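Local coordinates for beta-d-glucoside glucohydrolase (Hypocrea jecorina, PDB 3ZZ1), which probably hydrolyses terminal, non-reducing beta-D-glucosyl residues with release of beta-D-glucose, as a secreted family 3 glycoside hydrolase of cellulose degradation, at residues N400-A403 with S404-G407; L334-A338 with N339-L343; E447-G451 with D452-L456; T415-T418 with S419-A422; T242-Q245 with S246-G250. One frame throughout, in Å; residues are numbered along the deposited sequence.

Contact 1: residues N400-A403 with S404-G407; sequences NTRA and SSQG
The carbonyl oxygen of Asn400 is gripped twice by Ser404, once by its backbone and once by its side chain. Ser404 N lies 2.9 Å from Asn400 O in the ordinary helical bond, and Ser404 OG donates to the same Asn400 O over 2.7 Å, the two donors reaching it from opposite faces of the carbonyl plane. Serine suits this place because OG, set anti to its own carbonyl carbon (chi1 -60°), swings back along the helix to the residue four earlier. One residue on, Ser405 picks a different acceptor: with chi1 at 80° its OG stands between its N and carbonyl carbon and gives a 2.7 Å bond to Arg402 O, while Ser405 N keeps a longer bond to Thr401 O. Past the helix end, Gln406 N bonds to Ala403 O, three residues back, 3.1 Å away and well above that carbonyl's plane. Outside this segment, Arg402 pairs with Asp521 in a salt bridge, and Ala403, small enough for a buried place, packs on Val410 of strand 409-413. Gly407 takes a positive phi of 89°, where a CB would collide with the carbonyl oxygen of Gln406, and its N makes a weak bond to Ser404 O. With Thr408 N returning to Ala403 O, this is a Schellman motif, the glycine-terminated C-terminal end of helix 395-404.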
loop_
_atom_site.group_PDB
_atom_site.type_symbol
_atom_site.label_atom_id
_atom_site.label_comp_id
_atom_site.label_asym_id
_atom_site.label_seq_id
_atom_site.Cartn_x
_atom_site.Cartn_y
_atom_site.Cartn_z
ATOM N N ASN A 400 -10.373 -12.433 26.184
ATOM C CA ASN A 400 -10.577 -12.775 27.591
ATOM C C ASN A 400 -11.520 -11.800 28.308
ATOM O O ASN A 400 -12.423 -12.228 29.022
ATOM C CB ASN A 400 -9.231 -12.872 28.322
ATOM C CG ASN A 400 -9.356 -13.444 29.730
ATOM O OD1 ASN A 400 -10.211 -14.287 30.004
ATOM N ND2 ASN A 400 -8.484 -12.991 30.629
ATOM N N THR A 401 -11.315 -10.499 28.098
ATOM C CA THR A 401 -12.185 -9.465 28.677
ATOM C C THR A 401 -13.637 -9.588 28.202
ATOM O O THR A 401 -14.564 -9.514 29.016
ATOM C CB THR A 401 -11.655 -8.045 28.387
ATOM O OG1 THR A 401 -10.388 -7.876 29.029
ATOM C CG2 THR A 401 -12.618 -6.968 28.899
ATOM N N ARG A 402 -13.835 -9.778 26.899
ATOM C CA ARG A 402 -15.187 -9.843 26.336
ATOM C C ARG A 402 -15.918 -11.111 26.764
ATOM O O ARG A 402 -17.105 -11.071 27.085
ATOM C CB ARG A 402 -15.162 -9.714 24.805
ATOM C CG ARG A 402 -16.541 -9.760 24.122
ATOM C CD ARG A 402 -17.454 -8.608 24.557
ATOM N NE ARG A 402 -18.767 -8.643 23.904
ATOM C CZ ARG A 402 -19.099 -7.918 22.837
ATOM N NH1 ARG A 402 -18.218 -7.094 22.280
ATOM N NH2 ARG A 402 -20.317 -8.016 22.322
ATOM N N ALA A 403 -15.201 -12.228 26.772
ATOM C CA ALA A 403 -15.780 -13.515 27.139
ATOM C C ALA A 403 -16.093 -13.611 28.636
ATOM O O ALA A 403 -17.147 -14.125 29.015
ATOM C CB ALA A 403 -14.873 -14.652 26.699
ATOM N N SER A 404 -15.186 -13.111 29.477
ATOM C CA SER A 404 -15.388 -13.095 30.931
ATOM C C SER A 404 -16.597 -12.253 31.331
ATOM O O SER A 404 -17.269 -12.553 32.324
ATOM C CB SER A 404 -14.141 -12.573 31.658
ATOM O OG SER A 404 -13.005 -13.376 31.387
ATOM N N SER A 405 -16.871 -11.207 30.549
ATOM C CA SER A 405 -17.993 -10.303 30.807
ATOM C C SER A 405 -19.359 -10.956 30.572
ATOM O O SER A 405 -20.380 -10.412 30.987
ATOM C CB SER A 405 -17.868 -9.032 29.958
ATOM O OG SER A 405 -18.318 -9.258 28.634
ATOM N N GLN A 406 -19.375 -12.107 29.900
ATOM C CA GLN A 406 -20.622 -12.841 29.648
ATOM C C GLN A 406 -20.661 -14.219 30.324
ATOM O O GLN A 406 -21.585 -15.011 30.093
ATOM C CB GLN A 406 -20.895 -12.957 28.142
ATOM C CG GLN A 406 -19.849 -13.751 27.365
ATOM C CD GLN A 406 -20.153 -13.866 25.876
ATOM O OE1 GLN A 406 -20.965 -13.113 25.328
ATOM N NE2 GLN A 406 -19.488 -14.812 25.212
ATOM N N GLY A 407 -19.661 -14.494 31.161
ATOM C CA GLY A 407 -19.585 -15.758 31.890
ATOM C C GLY A 407 -18.858 -16.879 31.166
ATOM O O GLY A 407 -18.830 -18.012 31.648
#

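Contact 2: residues L334-A338 with N339-L343; sequences LKNDA and NILPL
The first torsion of Asn336 brings its side chain to Leu341: CG is placed opposite the backbone N (chi1 -167°), which carries the amide across the mouth of the turn. Leu341 CB lies beside that amide because the backbone puts it there. The assignment of oxygen and nitrogen in the Asn336 amide is uncertain and probably reversed. Its two ends lie close to the backbone of Leu341: the atom modelled as OD1 is 2.9 Å from Leu341 O, and the one modelled as ND2 is 3.1 Å from Leu341 N. Leu341 CB and Ile340 CG2 pack against the end of the same amide; the end of Ile340 leads away, and its side chain packs on Ala499 and Ile477. Asn339 meets the amide crosswise, the two amide planes standing 83° apart. The backbone turns at Ala338 and Asn339, both with positive phi, a conformation that asparagine tolerates better than most residues. Across this bend Ile340 N makes a weak bond of 3.4 Å to Asp337 O. Lys335 NZ and Asp337 OD2 form a 2.7 Å salt bridge that joins the end of strand 332-336 to the turn. On this edge strand Leu334 and Lys335 both face Val500, a classic beta bulge. Leu341 is buried against Val501 and Ile477, bringing the loop back onto the sheet. An asparagine beside it is chemically apt: if the amide is turned over, it may donate to Leu341 O and accept from Leu341 N, pairing both polar groups of one backbone residue.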
loop_
_atom_site.group_PDB
_atom_site.type_symbol
_atom_site.label_atom_id
_atom_site.label_comp_id
_atom_site.label_asym_id
_atom_site.label_seq_id
_atom_site.Cartn_x
_atom_site.Cartn_y
_atom_site.Cartn_z
ATOM N N LEU A 334 -13.273 -15.272 5.461
ATOM C CA LEU A 334 -13.046 -16.155 4.313
ATOM C C LEU A 334 -13.968 -17.363 4.327
ATOM O O LEU A 334 -14.447 -17.801 3.278
ATOM C CB LEU A 334 -11.587 -16.633 4.277
ATOM C CG LEU A 334 -10.478 -15.618 3.976
ATOM C CD1 LEU A 334 -9.108 -16.278 4.128
ATOM C CD2 LEU A 334 -10.632 -14.999 2.589
ATOM N N LYS A 335 -14.197 -17.905 5.519
ATOM C CA LYS A 335 -15.060 -19.061 5.690
ATOM C C LYS A 335 -15.894 -18.882 6.949
ATOM O O LYS A 335 -15.372 -18.506 7.999
ATOM C CB LYS A 335 -14.215 -20.329 5.795
ATOM C CG LYS A 335 -14.931 -21.611 5.434
ATOM C CD LYS A 335 -14.112 -22.803 5.895
ATOM C CE LYS A 335 -14.417 -24.058 5.096
ATOM N NZ LYS A 335 -15.785 -24.560 5.338
ATOM N N ASN A 336 -17.193 -19.141 6.834
ATOM C CA ASN A 336 -18.086 -19.089 7.982
ATOM C C ASN A 336 -19.178 -20.144 7.869
ATOM O O ASN A 336 -20.363 -19.832 7.744
ATOM C CB ASN A 336 -18.674 -17.685 8.161
ATOM C CG ASN A 336 -19.364 -17.500 9.512
ATOM O OD1 ASN A 336 -20.226 -16.633 9.661
ATOM N ND2 ASN A 336 -18.986 -18.313 10.491
ATOM N N ASP A 337 -18.749 -21.402 7.910
ATOM C CA ASP A 337 -19.646 -22.546 7.831
ATOM C C ASP A 337 -20.454 -22.684 9.113
ATOM O O ASP A 337 -19.964 -22.352 10.199
ATOM C CB ASP A 337 -18.846 -23.826 7.572
ATOM C CG ASP A 337 -18.662 -24.116 6.089
ATOM O OD1 ASP A 337 -18.775 -23.185 5.255
ATOM O OD2 ASP A 337 -18.394 -25.295 5.757
ATOM N N ALA A 338 -21.686 -23.168 8.970
ATOM C CA ALA A 338 -22.614 -23.380 10.086
ATOM C C ALA A 338 -22.889 -22.113 10.894
ATOM O O ALA A 338 -23.443 -22.177 11.993
ATOM C CB ALA A 338 -22.123 -24.518 10.999
ATOM N N ASN A 339 -22.499 -20.968 10.337
ATOM C CA ASN A 339 -22.591 -19.675 11.019
ATOM C C ASN A 339 -22.121 -19.705 12.481
ATOM O O ASN A 339 -22.800 -19.201 13.380
ATOM C CB ASN A 339 -23.999 -19.085 10.870
ATOM C CG ASN A 339 -24.280 -18.606 9.455
ATOM O OD1 ASN A 339 -23.583 -17.731 8.934
ATOM N ND2 ASN A 339 -25.298 -19.179 8.824
ATOM N N ILE A 340 -20.952 -20.307 12.698
ATOM C CA ILE A 340 -20.290 -20.315 14.003
ATOM C C ILE A 340 -19.953 -18.884 14.453
ATOM O O ILE A 340 -19.924 -18.588 15.651
ATOM C CB ILE A 340 -19.020 -21.216 13.985
ATOM C CG1 ILE A 340 -18.504 -21.481 15.404
ATOM C CG2 ILE A 340 -17.933 -20.625 13.080
ATOM C CD1 ILE A 340 -17.360 -22.484 15.475
ATOM N N LEU A 341 -19.701 -18.013 13.477
ATOM C CA LEU A 341 -19.520 -16.584 13.723
ATOM C C LEU A 341 -20.773 -15.818 13.289
ATOM O O LEU A 341 -21.376 -16.157 12.275
ATOM C CB LEU A 341 -18.281 -16.050 12.991
ATOM C CG LEU A 341 -16.899 -16.463 13.507
ATOM C CD1 LEU A 341 -15.819 -15.815 12.667
ATOM C CD2 LEU A 341 -16.720 -16.096 14.968
ATOM N N PRO A 342 -21.170 -14.786 14.057
ATOM C CA PRO A 342 -20.494 -14.310 15.260
ATOM C C PRO A 342 -20.768 -15.196 16.465
ATOM O O PRO A 342 -21.798 -15.876 16.517
ATOM C CB PRO A 342 -21.107 -12.929 15.482
ATOM C CG PRO A 342 -22.468 -13.018 14.892
ATOM C CD PRO A 342 -22.392 -14.009 13.766
ATOM N N LEU A 343 -19.831 -15.185 17.410
ATOM C CA LEU A 343 -19.956 -15.920 18.656
ATOM C C LEU A 343 -21.065 -15.309 19.489
ATOM O O LEU A 343 -21.193 -14.088 19.569
ATOM C CB LEU A 343 -18.644 -15.877 19.449
ATOM C CG LEU A 343 -17.350 -16.367 18.796
ATOM C CD1 LEU A 343 -16.166 -16.055 19.696
ATOM C CD2 LEU A 343 -17.411 -17.855 18.478
#

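Contact 3: residues E447-G451 with D452-L456; sequences EGNAG and DRNNL
Asn449 reaches across the loop toward Asn454. Its CB sits 3.8 Å from Asp452 O. CG comes next, beside the backbone N (chi1 -68°), and lies 3.8 Å from Asn454 ND2, the two side chains crossing obliquely with amide planes 29° apart. At the tip, OD1 accepts from Asn454 N at 2.8 Å, a straight bond with an N-H...O angle of 167°, and a water lies 3.0 Å from the same Asn449 OD1; ND2 makes a weak bond to Val446 O. Asparagine fits here because one short amide offers an acceptor to one part of the loop and a donor to another. Asn454 returns the reach: its ND2 donates to Gly448 O over 2.7 Å, from above that carbonyl's plane. Another water links Ala450 N, Asp452 O and Asn454 OD1. Gly448 and Gly451 both have positive phi, as glycine readily allows. Asp452 points off to Glu166, Leu167 and Gly124, its carboxylate taking their backbone N-H groups, while Arg453 donates to Pro121 O and Ala485 O. This is an irregular loop pinned by asparagine side chains to backbone groups, lying between strand 430-437 and helix 462-472 of the C-terminal family domain and bonded to the N-terminal one.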
loop_
_atom_site.group_PDB
_atom_site.type_symbol
_atom_site.label_atom_id
_atom_site.label_comp_id
_atom_site.label_asym_id
_atom_site.label_seq_id
_atom_site.Cartn_x
_atom_site.Cartn_y
_atom_site.Cartn_z
ATOM N N GLU A 447 13.994 -15.653 10.926
ATOM C CA GLU A 447 13.694 -17.087 10.894
ATOM C C GLU A 447 13.962 -17.697 9.514
ATOM O O GLU A 447 13.140 -18.438 8.980
ATOM C CB GLU A 447 12.256 -17.358 11.363
ATOM C CG GLU A 447 12.035 -17.059 12.841
ATOM C CD GLU A 447 10.624 -17.361 13.315
ATOM O OE1 GLU A 447 10.032 -18.367 12.861
ATOM O OE2 GLU A 447 10.113 -16.589 14.156
ATOM N N GLY A 448 15.117 -17.357 8.940
ATOM C CA GLY A 448 15.526 -17.887 7.640
ATOM C C GLY A 448 14.858 -17.256 6.430
ATOM O O GLY A 448 15.062 -17.721 5.306
ATOM N N ASN A 449 14.061 -16.207 6.649
ATOM C CA ASN A 449 13.428 -15.462 5.555
ATOM C C ASN A 449 14.158 -14.143 5.278
ATOM O O ASN A 449 14.136 -13.224 6.106
ATOM C CB ASN A 449 11.944 -15.207 5.853
ATOM C CG ASN A 449 11.115 -16.484 5.836
ATOM O OD1 ASN A 449 10.660 -16.932 4.780
ATOM N ND2 ASN A 449 10.915 -17.072 7.011
ATOM N N ALA A 450 14.788 -14.053 4.108
ATOM C CA ALA A 450 15.695 -12.944 3.788
ATOM C C ALA A 450 15.011 -11.602 3.489
ATOM O O ALA A 450 15.669 -10.634 3.107
ATOM C CB ALA A 450 16.631 -13.340 2.638
ATOM N N GLY A 451 13.702 -11.536 3.693
ATOM C CA GLY A 451 12.936 -10.339 3.386
ATOM C C GLY A 451 11.674 -10.793 2.697
ATOM O O GLY A 451 10.588 -10.728 3.277
ATOM N N ASP A 452 11.832 -11.260 1.460
ATOM C CA ASP A 452 10.808 -12.050 0.792
ATOM C C ASP A 452 10.598 -13.339 1.594
ATOM O O ASP A 452 11.502 -13.776 2.321
ATOM C CB ASP A 452 11.227 -12.400 -0.641
ATOM C CG ASP A 452 11.718 -11.190 -1.434
ATOM O OD1 ASP A 452 10.961 -10.210 -1.612
ATOM O OD2 ASP A 452 12.871 -11.232 -1.900
ATOM N N ARG A 453 9.415 -13.936 1.467
ATOM C CA ARG A 453 9.122 -15.212 2.120
ATOM C C ARG A 453 9.687 -16.386 1.317
ATOM O O ARG A 453 9.692 -16.364 0.079
ATOM C CB ARG A 453 7.611 -15.398 2.317
ATOM C CG ARG A 453 6.956 -14.377 3.244
ATOM C CD ARG A 453 5.488 -14.683 3.497
ATOM N NE ARG A 453 4.609 -14.177 2.440
ATOM C CZ ARG A 453 3.380 -14.633 2.201
ATOM N NH1 ARG A 453 2.870 -15.619 2.939
ATOM N NH2 ARG A 453 2.660 -14.114 1.214
ATOM N N ASN A 454 10.165 -17.399 2.034
ATOM C CA ASN A 454 10.617 -18.652 1.433
ATOM C C ASN A 454 9.469 -19.483 0.870
ATOM O O ASN A 454 9.629 -20.194 -0.125
ATOM C CB ASN A 454 11.387 -19.480 2.464
ATOM C CG ASN A 454 12.719 -18.859 2.835
ATOM O OD1 ASN A 454 13.348 -18.177 2.025
ATOM N ND2 ASN A 454 13.161 -19.098 4.060
ATOM N N ASN A 455 8.309 -19.394 1.512
ATOM C CA ASN A 455 7.141 -20.154 1.087
ATOM C C ASN A 455 5.852 -19.474 1.503
ATOM O O ASN A 455 5.876 -18.442 2.181
ATOM C CB ASN A 455 7.200 -21.584 1.643
ATOM C CG ASN A 455 7.336 -21.616 3.144
ATOM O OD1 ASN A 455 6.492 -21.087 3.866
ATOM N ND2 ASN A 455 8.403 -22.239 3.629
ATOM N N LEU A 456 4.729 -20.063 1.105
ATOM C CA LEU A 456 3.421 -19.513 1.423
ATOM C C LEU A 456 2.718 -20.314 2.535
ATOM O O LEU A 456 1.488 -20.349 2.612
ATOM C CB LEU A 456 2.563 -19.409 0.153
ATOM C CG LEU A 456 3.127 -18.558 -1.000
ATOM C CD1 LEU A 456 2.257 -18.668 -2.247
ATOM C CD2 LEU A 456 3.313 -17.093 -0.611
HETATM O O HOH W 1 7.670 -17.394 4.988
HETATM O O HOH W 2 13.843 -15.469 1.689
#

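Contact 4: residues T415-T418 with S419-A422; sequences TDNT and SSGA
Asn417 points its side chain forward over Ser419 and Ser420. Its CG stands opposite the backbone N (chi1 -172°), and the second torsion of -66° then turns OD1 to the start of the helix, where it meets two backbone N-H groups. Asn417 OD1 is 2.9 Å from Ser420 N, in a bond with an N-H...O angle of 162°; the bond from Ser419 N to the same oxygen is weak and strongly bent. One amide oxygen thus serves two N-H groups that the first helical turn leaves without carbonyl partners, and asparagine, short and with a good acceptor, is well chosen for it. This makes Asn417 the N-cap of helix 418-425. The helical pattern starts at once, Gly421 N bonding to Asn417 O at 2.9 Å and Ala422 N to Thr418 O at 3.0 Å. The two serines are turned differently. The Ser419 hydroxyl is trans to its N, whereas in Ser420 OG lies next to its own N, 3.7 Å from Asn417 CB, alongside the capping amide. Ser419 CB is placed by the backbone, 3.3 Å from Asn417 OD1. In Thr418 OG1 stands between its N and carbonyl carbon, making no bond to Ser419 N, and CG2 lies beside N; the side chain rests on Ala468 of helix 462-472, where Ala422 also meets Ala472. At Gly421 a CB would point toward residues 415-418, close to Asn417 O. Before the cap, Thr415 OG1 accepts from Asn417 N over 3.2 Å, an ST turn that fixes the backbone leading to it. Between them Asp416 looks elsewhere, its OD2 bonded to Ser354 OG.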
loop_
_atom_site.group_PDB
_atom_site.type_symbol
_atom_site.label_atom_id
_atom_site.label_comp_id
_atom_site.label_asym_id
_atom_site.label_seq_id
_atom_site.Cartn_x
_atom_site.Cartn_y
_atom_site.Cartn_z
ATOM N N THR A 415 1.560 -20.903 23.454
ATOM C CA THR A 415 2.682 -21.251 22.579
ATOM C C THR A 415 2.135 -21.898 21.310
ATOM O O THR A 415 0.917 -21.956 21.110
ATOM C CB THR A 415 3.699 -22.221 23.248
ATOM O OG1 THR A 415 3.111 -23.521 23.388
ATOM C CG2 THR A 415 4.164 -21.705 24.607
ATOM N N ASP A 416 3.031 -22.392 20.461
ATOM C CA ASP A 416 2.625 -23.107 19.257
ATOM C C ASP A 416 2.811 -24.623 19.406
ATOM O O ASP A 416 2.878 -25.357 18.417
ATOM C CB ASP A 416 3.374 -22.552 18.040
ATOM C CG ASP A 416 3.101 -21.071 17.819
ATOM O OD1 ASP A 416 1.918 -20.659 17.861
ATOM O OD2 ASP A 416 4.069 -20.314 17.611
ATOM N N ASN A 417 2.886 -25.081 20.654
ATOM C CA ASN A 417 2.951 -26.508 20.951
ATOM C C ASN A 417 1.634 -27.188 20.579
ATOM O O ASN A 417 0.565 -26.807 21.064
ATOM C CB ASN A 417 3.308 -26.747 22.424
ATOM C CG ASN A 417 3.575 -28.217 22.733
ATOM O OD1 ASN A 417 2.674 -29.056 22.657
ATOM N ND2 ASN A 417 4.819 -28.530 23.086
ATOM N N THR A 418 1.732 -28.186 19.704
ATOM C CA THR A 418 0.572 -28.899 19.162
ATOM C C THR A 418 -0.208 -29.647 20.242
ATOM O O THR A 418 -1.443 -29.671 20.230
ATOM C CB THR A 418 1.000 -29.912 18.082
ATOM O OG1 THR A 418 1.850 -30.901 18.675
ATOM C CG2 THR A 418 1.747 -29.218 16.927
ATOM N N SER A 419 0.525 -30.258 21.167
ATOM C CA SER A 419 -0.067 -31.036 22.245
ATOM C C SER A 419 -0.727 -30.137 23.288
ATOM O O SER A 419 -1.789 -30.471 23.817
ATOM C CB SER A 419 0.991 -31.929 22.894
ATOM O OG SER A 419 0.400 -32.771 23.866
ATOM N N SER A 420 -0.092 -29.001 23.577
ATOM C CA SER A 420 -0.669 -27.988 24.463
ATOM C C SER A 420 -1.955 -27.408 23.875
ATOM O O SER A 420 -2.952 -27.247 24.580
ATOM C CB SER A 420 0.334 -26.866 24.735
ATOM O OG SER A 420 1.422 -27.320 25.520
ATOM N N GLY A 421 -1.922 -27.107 22.577
ATOM C CA GLY A 421 -3.092 -26.616 21.856
ATOM C C GLY A 421 -4.251 -27.600 21.863
ATOM O O GLY A 421 -5.412 -27.200 21.986
ATOM N N ALA A 422 -3.933 -28.885 21.726
ATOM C CA ALA A 422 -4.937 -29.944 21.803
ATOM C C ALA A 422 -5.578 -29.994 23.191
ATOM O O ALA A 422 -6.805 -30.020 23.308
ATOM C CB ALA A 422 -4.328 -31.301 21.436
#

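Contact 5: residues T242-Q245 with S246-G250; sequences TTVQ and SANSG
Ser246 donates two hydrogen bonds to Thr242 at the start of helix 244-249. Ser246 OG, standing between its own N and carbonyl carbon (chi1 68°), gives a 2.7 Å bond to Thr242 O, and Ser246 N donates over 3.0 Å to Thr242 OG1. Small hydroxyl residues suit both places, since each group sits close enough to the backbone to meet it. Thr242 OG1 is also bonded to Glu214 OE2, and Ser246 OG to Gln240 NE2. Among backbone bonds, Asn248 N lies 3.0 Å from Val244 O, and Ser249 N 2.8 Å from Gln245 O. At the far end Gly250 has a phi of 121°, where a CB would crowd the carbonyl oxygen of Ser249, so glycine suits the place; its N makes weak bonds back to Ser246 O and Ala247 O, a Schellman motif ending the helix. Packing contacts set Ala247 on Met288 and Val244 on Ala274, with Val244 and Asn248 side by side. Ser249 OG and Gln245 NE2 both bond to Glu214 O, which holds this face to the segment before helix 216-226. The packing faces lie against helix 269-276, where Thr243 also rests, and helix 282-298.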
loop_
_atom_site.group_PDB
_atom_site.type_symbol
_atom_site.label_atom_id
_atom_site.label_comp_id
_atom_site.label_asym_id
_atom_site.label_seq_id
_atom_site.Cartn_x
_atom_site.Cartn_y
_atom_site.Cartn_z
ATOM N N THR A 242 26.008 7.376 -9.610
ATOM C CA THR A 242 26.900 8.366 -10.229
ATOM C C THR A 242 26.615 9.793 -9.772
ATOM O O THR A 242 25.507 10.112 -9.343
ATOM C CB THR A 242 26.794 8.375 -11.772
ATOM O OG1 THR A 242 25.450 8.709 -12.147
ATOM C CG2 THR A 242 27.207 7.029 -12.379
ATOM N N THR A 243 27.623 10.653 -9.905
ATOM C CA THR A 243 27.456 12.085 -9.701
ATOM C C THR A 243 26.712 12.715 -10.881
ATOM O O THR A 243 25.646 13.308 -10.708
ATOM C CB THR A 243 28.819 12.778 -9.502
ATOM O OG1 THR A 243 29.435 12.270 -8.312
ATOM C CG2 THR A 243 28.656 14.305 -9.386
ATOM N N VAL A 244 27.279 12.550 -12.074
ATOM C CA VAL A 244 26.852 13.267 -13.275
ATOM C C VAL A 244 25.613 12.692 -13.974
ATOM O O VAL A 244 24.666 13.431 -14.247
ATOM C CB VAL A 244 28.031 13.413 -14.276
ATOM C CG1 VAL A 244 27.566 14.005 -15.595
ATOM C CG2 VAL A 244 29.129 14.283 -13.665
ATOM N N GLN A 245 25.619 11.393 -14.270
ATOM C CA GLN A 245 24.494 10.761 -14.980
ATOM C C GLN A 245 23.171 10.867 -14.207
ATOM O O GLN A 245 22.122 11.161 -14.799
ATOM C CB GLN A 245 24.787 9.295 -15.338
ATOM C CG GLN A 245 23.714 8.683 -16.260
ATOM C CD GLN A 245 23.882 7.198 -16.506
ATOM O OE1 GLN A 245 24.965 6.725 -16.854
ATOM N NE2 GLN A 245 22.794 6.451 -16.346
ATOM N N SER A 246 23.220 10.628 -12.893
ATOM C CA SER A 246 22.022 10.720 -12.053
ATOM C C SER A 246 21.423 12.128 -12.162
ATOM O O SER A 246 20.237 12.286 -12.491
ATOM C CB SER A 246 22.327 10.336 -10.599
ATOM O OG SER A 246 23.171 11.289 -9.961
ATOM N N ALA A 247 22.260 13.140 -11.932
ATOM C CA ALA A 247 21.865 14.542 -12.091
ATOM C C ALA A 247 21.206 14.820 -13.454
ATOM O O ALA A 247 20.090 15.345 -13.516
ATOM C CB ALA A 247 23.073 15.461 -11.875
ATOM N N ASN A 248 21.883 14.439 -14.537
ATOM C CA ASN A 248 21.389 14.721 -15.892
ATOM C C ASN A 248 20.184 13.881 -16.332
ATOM O O ASN A 248 19.469 14.253 -17.260
ATOM C CB ASN A 248 22.527 14.627 -16.920
ATOM C CG ASN A 248 23.612 15.672 -16.690
ATOM O OD1 ASN A 248 24.789 15.433 -16.981
ATOM N ND2 ASN A 248 23.225 16.827 -16.162
ATOM N N SER A 249 19.954 12.759 -15.658
ATOM C CA SER A 249 18.801 11.913 -15.961
ATOM C C SER A 249 17.500 12.438 -15.349
ATOM O O SER A 249 16.413 12.036 -15.763
ATOM C CB SER A 249 19.053 10.474 -15.512
ATOM O OG SER A 249 20.031 9.864 -16.330
ATOM N N GLY A 250 17.616 13.329 -14.367
ATOM C CA GLY A 250 16.450 13.894 -13.702
ATOM C C GLY A 250 16.356 13.674 -12.201
ATOM O O GLY A 250 15.320 13.972 -11.599
#

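In the fold
From the N terminus, contact 5 comes first, spanning the short helix 244-249 of the N-terminal family domain, across the chain's centre from contacts 1, 2 and 4. The others follow in the C-terminal family domain. Contact 2 closes the turn after edge strand 332-336. Contact 1 ends helix 395-404 before strand 409-413, and contact 4 begins helix 418-425 after that strand, so the two frame the other edge of the same six-stranded sheet. Contact 3 bends the loop from strand 430-437 to helix 462-472. All five are in series; none nests or crosses. The centres of contacts 1 and 2 lie about 20 Å apart. The centres of contacts 1 and 5 lie about 62 Å apart.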